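Local coordinates for protein putative alpha-L-fucosidase (Bacteroides thetaiotaomicron, PDB 3EYP) that probably hydrolyses alpha-L-fucosides, using a TIM-barrel domain of glycoside hydrolase family 29 joined to an F5/8 type C domain, at residues R207-E212 against I250-D255; V286-V291 against H421-R426. All coordinates share one frame; numbering follows the deposited sequence.

Contact 1: R207-E212 against I250-D255; sequences RWMGNE and IPAETD. With GOL (glycerol), chain C.
Arg207 lays its extended side chain along the backbone of Ile250 and Pro251, and the methyl group of Ala252 lies over one face of its guanidinium. The chain leaves the backbone with CG between the backbone N and the carbonyl carbon (chi1 66°). From there NH1 reaches back to Ile250 O at 2.9 Å, approaching tilted from the carbonyl plane. NE and NH2 bond to Leu239 O and Trp221 O, so three backbone carbonyls hold the buried guanidinium. An alanine here would probably leave these carbonyls without their donor and open a gap beside Ala252. The backbones form a single bridge. Arg207 N binds Pro251 O at 2.8 Å, and Glu253 N binds Arg207 O almost straight.

Met209 bends back at chi2 and chi3 and crosses Thr254 at about a right angle. Its CE touches Thr254 CG2 at 3.6 Å, while its CB meets Ala252 CB at 3.9 Å. A water lies within hydrogen-bonding distance of both Asn211 O and Asp255 O.

The Trp208 indole sits between Gly210 N on one face and glycerol C3 on the other. At its edge, NE1 makes a weak hydrogen bond to Asp255 OD1 at 3.0 Å; the ring and carboxylate planes are 72° apart. Glycerol O3 lies 2.9 Å from Asp255 OD2 and 3.0 Å from Glu212 OE2. Both carboxylates thus face the same glycerol hydroxyl, with these two oxygens 4.5 Å apart. Asp166 and Glu232 also bond the glycerol, which probably came from the crystallisation liquor. Strand 253-257 belongs to the parallel barrel sheet, and this acidic, tryptophan-lined pocket beside it is consistent with the sugar site of a TIM-barrel glycosidase.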
loop_
_atom_site.group_PDB
_atom_site.type_symbol
_atom_site.label_atom_id
_atom_site.label_comp_id
_atom_site.label_asym_id
_atom_site.label_seq_id
_atom_site.Cartn_x
_atom_site.Cartn_y
_atom_site.Cartn_z
ATOM N N ARG A 207 4.109 8.092 1.975
ATOM C CA ARG A 207 4.145 8.991 0.836
ATOM C C ARG A 207 3.540 8.416 -0.418
ATOM O O ARG A 207 3.415 7.200 -0.592
ATOM C CB ARG A 207 5.627 9.341 0.513
ATOM C CG ARG A 207 6.491 8.148 0.008
ATOM C CD ARG A 207 7.966 8.578 -0.354
ATOM N NE ARG A 207 8.620 7.645 -1.274
ATOM C CZ ARG A 207 9.547 6.744 -0.931
ATOM N NH1 ARG A 207 9.849 6.540 0.340
ATOM N NH2 ARG A 207 10.080 5.939 -1.850
ATOM N N TRP A 208 3.275 9.324 -1.348
ATOM C CA TRP A 208 3.035 8.956 -2.744
ATOM C C TRP A 208 4.320 8.542 -3.486
ATOM O O TRP A 208 5.426 8.883 -3.120
ATOM C CB TRP A 208 2.360 10.096 -3.506
ATOM C CG TRP A 208 1.771 9.677 -4.798
ATOM C CD1 TRP A 208 1.068 8.537 -5.060
ATOM C CD2 TRP A 208 1.785 10.434 -6.009
ATOM N NE1 TRP A 208 0.662 8.536 -6.380
ATOM C CE2 TRP A 208 1.084 9.696 -6.974
ATOM C CE3 TRP A 208 2.336 11.673 -6.369
ATOM C CZ2 TRP A 208 0.904 10.167 -8.290
ATOM C CZ3 TRP A 208 2.150 12.142 -7.655
ATOM C CH2 TRP A 208 1.442 11.402 -8.591
ATOM N N MET A 209 4.139 7.805 -4.575
ATOM C CA MET A 209 5.275 7.276 -5.300
ATOM C C MET A 209 5.342 7.730 -6.742
ATOM O O MET A 209 5.979 7.120 -7.556
ATOM C CB MET A 209 5.350 5.755 -5.237
ATOM C CG MET A 209 4.042 5.105 -5.100
ATOM S SD MET A 209 2.872 5.319 -6.428
ATOM C CE MET A 209 3.588 4.223 -7.634
ATOM N N GLY A 210 4.594 8.761 -7.034
ATOM C CA GLY A 210 4.677 9.515 -8.261
ATOM C C GLY A 210 3.945 9.086 -9.521
ATOM O O GLY A 210 4.008 9.795 -10.517
ATOM N N ASN A 211 3.304 7.930 -9.514
ATOM C CA ASN A 211 2.367 7.515 -10.588
ATOM C C ASN A 211 1.142 6.748 -10.091
ATOM O O ASN A 211 1.060 6.370 -8.930
ATOM C CB ASN A 211 3.065 6.731 -11.705
ATOM C CG ASN A 211 3.517 5.349 -11.255
ATOM O OD1 ASN A 211 2.694 4.468 -11.081
ATOM N ND2 ASN A 211 4.862 5.163 -11.034
ATOM N N GLU A 212 0.157 6.575 -10.978
ATOM C CA GLU A 212 -1.069 5.869 -10.578
ATOM C C GLU A 212 -1.174 4.647 -11.418
ATOM O O GLU A 212 -2.279 4.204 -11.764
ATOM C CB GLU A 212 -2.337 6.729 -10.756
ATOM C CG GLU A 212 -2.361 7.922 -9.845
ATOM C CD GLU A 212 -3.509 8.917 -10.106
ATOM O OE1 GLU A 212 -4.325 8.753 -11.060
ATOM O OE2 GLU A 212 -3.560 9.885 -9.325
ATOM N N ILE A 250 9.606 7.555 5.442
ATOM C CA ILE A 250 8.201 7.748 4.982
ATOM C C ILE A 250 8.017 6.863 3.782
ATOM O O ILE A 250 8.262 7.290 2.624
ATOM C CB ILE A 250 7.898 9.207 4.588
ATOM C CG1 ILE A 250 8.372 10.201 5.637
ATOM C CG2 ILE A 250 6.391 9.399 4.396
ATOM C CD1 ILE A 250 8.508 11.645 5.155
ATOM N N PRO A 251 7.633 5.607 4.022
ATOM C CA PRO A 251 7.611 4.671 2.947
ATOM C C PRO A 251 6.526 4.961 1.904
ATOM O O PRO A 251 5.547 5.643 2.185
ATOM C CB PRO A 251 7.335 3.322 3.620
ATOM C CG PRO A 251 6.971 3.603 4.994
ATOM C CD PRO A 251 7.261 5.023 5.323
ATOM N N ALA A 252 6.762 4.481 0.715
ATOM C CA ALA A 252 5.827 4.643 -0.416
ATOM C C ALA A 252 4.582 3.787 -0.299
ATOM O O ALA A 252 4.614 2.551 -0.085
ATOM C CB ALA A 252 6.521 4.351 -1.761
ATOM N N GLU A 253 3.458 4.443 -0.583
ATOM C CA GLU A 253 2.167 3.744 -0.794
ATOM C C GLU A 253 1.712 3.851 -2.266
ATOM O O GLU A 253 1.625 4.911 -2.822
ATOM C CB GLU A 253 1.113 4.325 0.145
ATOM C CG GLU A 253 -0.169 3.439 0.287
ATOM C CD GLU A 253 -1.260 4.180 1.040
ATOM O OE1 GLU A 253 -1.478 3.918 2.234
ATOM O OE2 GLU A 253 -1.862 5.066 0.453
ATOM N N THR A 254 1.504 2.702 -2.908
ATOM C CA THR A 254 1.256 2.634 -4.324
ATOM C C THR A 254 -0.229 2.479 -4.599
ATOM O O THR A 254 -0.826 1.458 -4.283
ATOM C CB THR A 254 2.008 1.419 -4.980
ATOM O OG1 THR A 254 3.421 1.554 -4.689
ATOM C CG2 THR A 254 1.814 1.363 -6.469
ATOM N N ASP A 255 -0.783 3.491 -5.221
ATOM C CA ASP A 255 -2.261 3.543 -5.491
ATOM C C ASP A 255 -2.606 3.356 -6.932
ATOM O O ASP A 255 -1.951 3.896 -7.790
ATOM C CB ASP A 255 -2.902 4.800 -4.952
ATOM C CG ASP A 255 -2.495 6.064 -5.674
ATOM O OD1 ASP A 255 -1.284 6.268 -5.956
ATOM O OD2 ASP A 255 -3.413 6.902 -5.894
HETATM C C1 GOL C . -1.434 12.421 -4.418
HETATM O O1 GOL C . -1.042 13.772 -4.594
HETATM C C2 GOL C . -1.839 11.802 -5.739
HETATM O O2 GOL C . -3.051 12.349 -6.209
HETATM C C3 GOL C . -1.980 10.305 -5.579
HETATM O O3 GOL C . -2.982 9.735 -6.401
HETATM O O HOH W 1 0.546 3.758 -8.553
#

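Contact 2: V286-V291 against H421-R426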
loop_
_atom_site.group_PDB
_atom_site.type_symbol
_atom_site.label_atom_id
_atom_site.label_comp_id
_atom_site.label_asym_id
_atom_site.label_seq_id
_atom_site.Cartn_x
_atom_site.Cartn_y
_atom_site.Cartn_z
ATOM N N VAL A 286 3.739 -4.329 -3.586
ATOM C CA VAL A 286 4.030 -5.173 -2.463
ATOM C C VAL A 286 5.453 -5.810 -2.627
ATOM O O VAL A 286 6.207 -5.948 -1.667
ATOM C CB VAL A 286 2.899 -6.264 -2.187
ATOM C CG1 VAL A 286 3.339 -7.211 -1.055
ATOM C CG2 VAL A 286 1.502 -5.619 -1.876
ATOM N N GLY A 287 5.817 -6.164 -3.854
ATOM C CA GLY A 287 7.104 -6.812 -4.104
ATOM C C GLY A 287 8.259 -5.838 -4.387
ATOM O O GLY A 287 9.285 -6.237 -4.878
ATOM N N ARG A 288 8.031 -4.547 -4.135
ATOM C CA ARG A 288 9.050 -3.526 -4.171
ATOM C C ARG A 288 8.970 -2.600 -2.970
ATOM O O ARG A 288 8.908 -1.384 -3.081
ATOM C CB ARG A 288 8.996 -2.683 -5.475
ATOM C CG ARG A 288 9.161 -3.437 -6.774
ATOM C CD ARG A 288 9.152 -2.466 -7.980
ATOM N NE ARG A 288 9.531 -3.183 -9.186
ATOM C CZ ARG A 288 9.580 -2.640 -10.391
ATOM N NH1 ARG A 288 9.247 -1.380 -10.562
ATOM N NH2 ARG A 288 9.966 -3.372 -11.422
ATOM N N ASN A 289 8.865 -3.205 -1.805
ATOM C CA ASN A 289 9.039 -2.504 -0.548
ATOM C C ASN A 289 7.991 -1.410 -0.306
ATOM O O ASN A 289 8.261 -0.359 0.263
ATOM C CB ASN A 289 10.464 -1.951 -0.391
ATOM C CG ASN A 289 10.732 -1.398 1.000
ATOM O OD1 ASN A 289 10.236 -1.933 1.979
ATOM N ND2 ASN A 289 11.535 -0.347 1.095
ATOM N N SER A 290 6.787 -1.696 -0.785
ATOM C CA SER A 290 5.668 -0.789 -0.722
ATOM C C SER A 290 4.396 -1.547 -0.302
ATOM O O SER A 290 4.462 -2.671 0.242
ATOM C CB SER A 290 5.455 -0.129 -2.097
ATOM O OG SER A 290 4.465 0.878 -2.096
ATOM N N VAL A 291 3.261 -0.859 -0.446
ATOM C CA VAL A 291 1.954 -1.410 -0.069
ATOM C C VAL A 291 1.006 -1.024 -1.218
ATOM O O VAL A 291 1.114 0.077 -1.813
ATOM C CB VAL A 291 1.426 -0.837 1.303
ATOM C CG1 VAL A 291 -0.144 -1.090 1.524
ATOM C CG2 VAL A 291 2.228 -1.337 2.531
ATOM N N HIS A 421 10.931 -4.429 3.233
ATOM C CA HIS A 421 9.830 -5.261 3.730
ATOM C C HIS A 421 9.690 -6.531 2.984
ATOM O O HIS A 421 9.464 -7.617 3.529
ATOM C CB HIS A 421 8.467 -4.468 3.690
ATOM C CG HIS A 421 7.311 -5.269 4.179
ATOM N ND1 HIS A 421 6.284 -5.661 3.350
ATOM C CD2 HIS A 421 7.026 -5.779 5.406
ATOM C CE1 HIS A 421 5.402 -6.358 4.050
ATOM N NE2 HIS A 421 5.820 -6.428 5.298
ATOM N N LYS A 422 9.806 -6.399 1.693
ATOM C CA LYS A 422 9.611 -7.529 0.783
ATOM C C LYS A 422 10.116 -7.101 -0.585
ATOM O O LYS A 422 9.938 -5.956 -0.986
ATOM C CB LYS A 422 8.133 -7.905 0.678
ATOM C CG LYS A 422 7.877 -9.229 -0.054
ATOM C CD LYS A 422 6.324 -9.448 -0.280
ATOM C CE LYS A 422 5.605 -9.392 0.988
ATOM N NZ LYS A 422 5.536 -10.721 1.712
ATOM N N TRP A 423 10.829 -8.022 -1.236
ATOM C CA TRP A 423 11.224 -7.828 -2.604
ATOM C C TRP A 423 10.991 -9.129 -3.335
ATOM O O TRP A 423 11.471 -10.196 -2.903
ATOM C CB TRP A 423 12.684 -7.344 -2.754
ATOM C CG TRP A 423 12.810 -6.552 -3.997
ATOM C CD1 TRP A 423 12.943 -7.033 -5.254
ATOM C CD2 TRP A 423 12.657 -5.157 -4.106
ATOM N NE1 TRP A 423 12.950 -5.994 -6.173
ATOM C CE2 TRP A 423 12.765 -4.824 -5.480
ATOM C CE3 TRP A 423 12.438 -4.140 -3.189
ATOM C CZ2 TRP A 423 12.652 -3.531 -5.935
ATOM C CZ3 TRP A 423 12.382 -2.797 -3.669
ATOM C CH2 TRP A 423 12.447 -2.536 -5.009
ATOM N N ILE A 424 10.195 -9.047 -4.397
ATOM C CA ILE A 424 9.919 -10.237 -5.234
ATOM C C ILE A 424 10.628 -10.105 -6.543
ATOM O O ILE A 424 10.701 -9.013 -7.118
ATOM C CB ILE A 424 8.385 -10.374 -5.508
ATOM C CG1 ILE A 424 7.622 -10.647 -4.183
ATOM C CG2 ILE A 424 8.100 -11.433 -6.645
ATOM C CD1 ILE A 424 6.093 -10.474 -4.288
ATOM N N VAL A 425 11.151 -11.212 -7.030
ATOM C CA VAL A 425 11.706 -11.245 -8.374
ATOM C C VAL A 425 11.051 -12.387 -9.136
ATOM O O VAL A 425 10.832 -13.474 -8.591
ATOM C CB VAL A 425 13.258 -11.396 -8.364
ATOM C CG1 VAL A 425 13.759 -11.805 -9.778
ATOM C CG2 VAL A 425 13.892 -10.065 -7.905
ATOM N N ARG A 426 10.640 -12.082 -10.349
ATOM C CA ARG A 426 10.140 -13.087 -11.260
ATOM C C ARG A 426 11.185 -13.286 -12.362
ATOM O O ARG A 426 11.882 -12.342 -12.774
ATOM C CB ARG A 426 8.808 -12.667 -11.889
ATOM C CG ARG A 426 7.647 -12.559 -10.928
ATOM C CD ARG A 426 6.461 -12.081 -11.647
ATOM N NE ARG A 426 6.617 -10.653 -11.838
ATOM C CZ ARG A 426 5.735 -9.893 -12.461
ATOM N NH1 ARG A 426 4.622 -10.455 -12.926
ATOM N NH2 ARG A 426 5.960 -8.583 -12.570
HETATM O O HOH W 2 6.410 -4.645 0.828
#
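The Trp423 indole lies against Gly287 and Arg288. Arg288 CA sits over the face of the six-membered ring, 3.5 Å from its centroid and 16° off the normal, a CH-pi contact. Arg288 CB and CG continue along the CH2-CZ2 side of the ring, with CB 3.5 Å from Trp423 CH2. The guanidinium plane of Arg288 is nearly parallel to the indole, but NH1 goes on to bond Ala216 O. Gly287 O lies over the same face. Ile424 packs against Gly287 CA, where a side chain at the glycine would run into Ile424 CB. Val286 CG1 runs beside the bent Lys422 chain and meets CE at 3.8 Å. The Lys422 amine is paired with Glu384.

The direct polar contacts are three hydrogen bonds. Ile424 N binds Gly287 O at 3.0 Å. Asn289 N makes a weak bond to Lys422 O. His421 N points to Asn289 OD1 at 2.9 Å, almost straight at the hydrogen, although it comes from above the amide carbonyl plane. Asn289 CG is anti to the backbone N (chi1 -171°), which carries the amide across to His421. Its ND2 bonds Cys220 O.

One water joins the two segments. It lies within hydrogen-bonding distance of Val286 O and Ser290 O, and 2.7 Å from His421 ND1, in the plane of the imidazole.

Residues 286-291 link helix 275-283 to strand 291-295. Strand 423-432 pairs with strand 380-385 through Trp423 and Val425. Ile424 reaches Tyr282 and Cys283 at the end of helix 275-283, and His421 stacks on Tyr18 of helix 12-20.

Overall arrangement
The two contacts follow one another along the chain, with contact 1 closing before contact 2 opens. Their centres are about 13 Å apart. They meet through neighbouring strands of the parallel sheet, 253-257 and 291-295: Thr254 N lies 2.9 Å from Val291 O, and Ala252 O lies 2.6 Å from Ser290 OG, both probable hydrogen bonds. Contact 1 stays within the barrel-type domain and borders the glycerol pocket. Contact 2 joins that domain to strand 423-432 of the F5/8 type C domain. Residues 286-291 therefore connect the domain interface with the strand next to the probable sugar site.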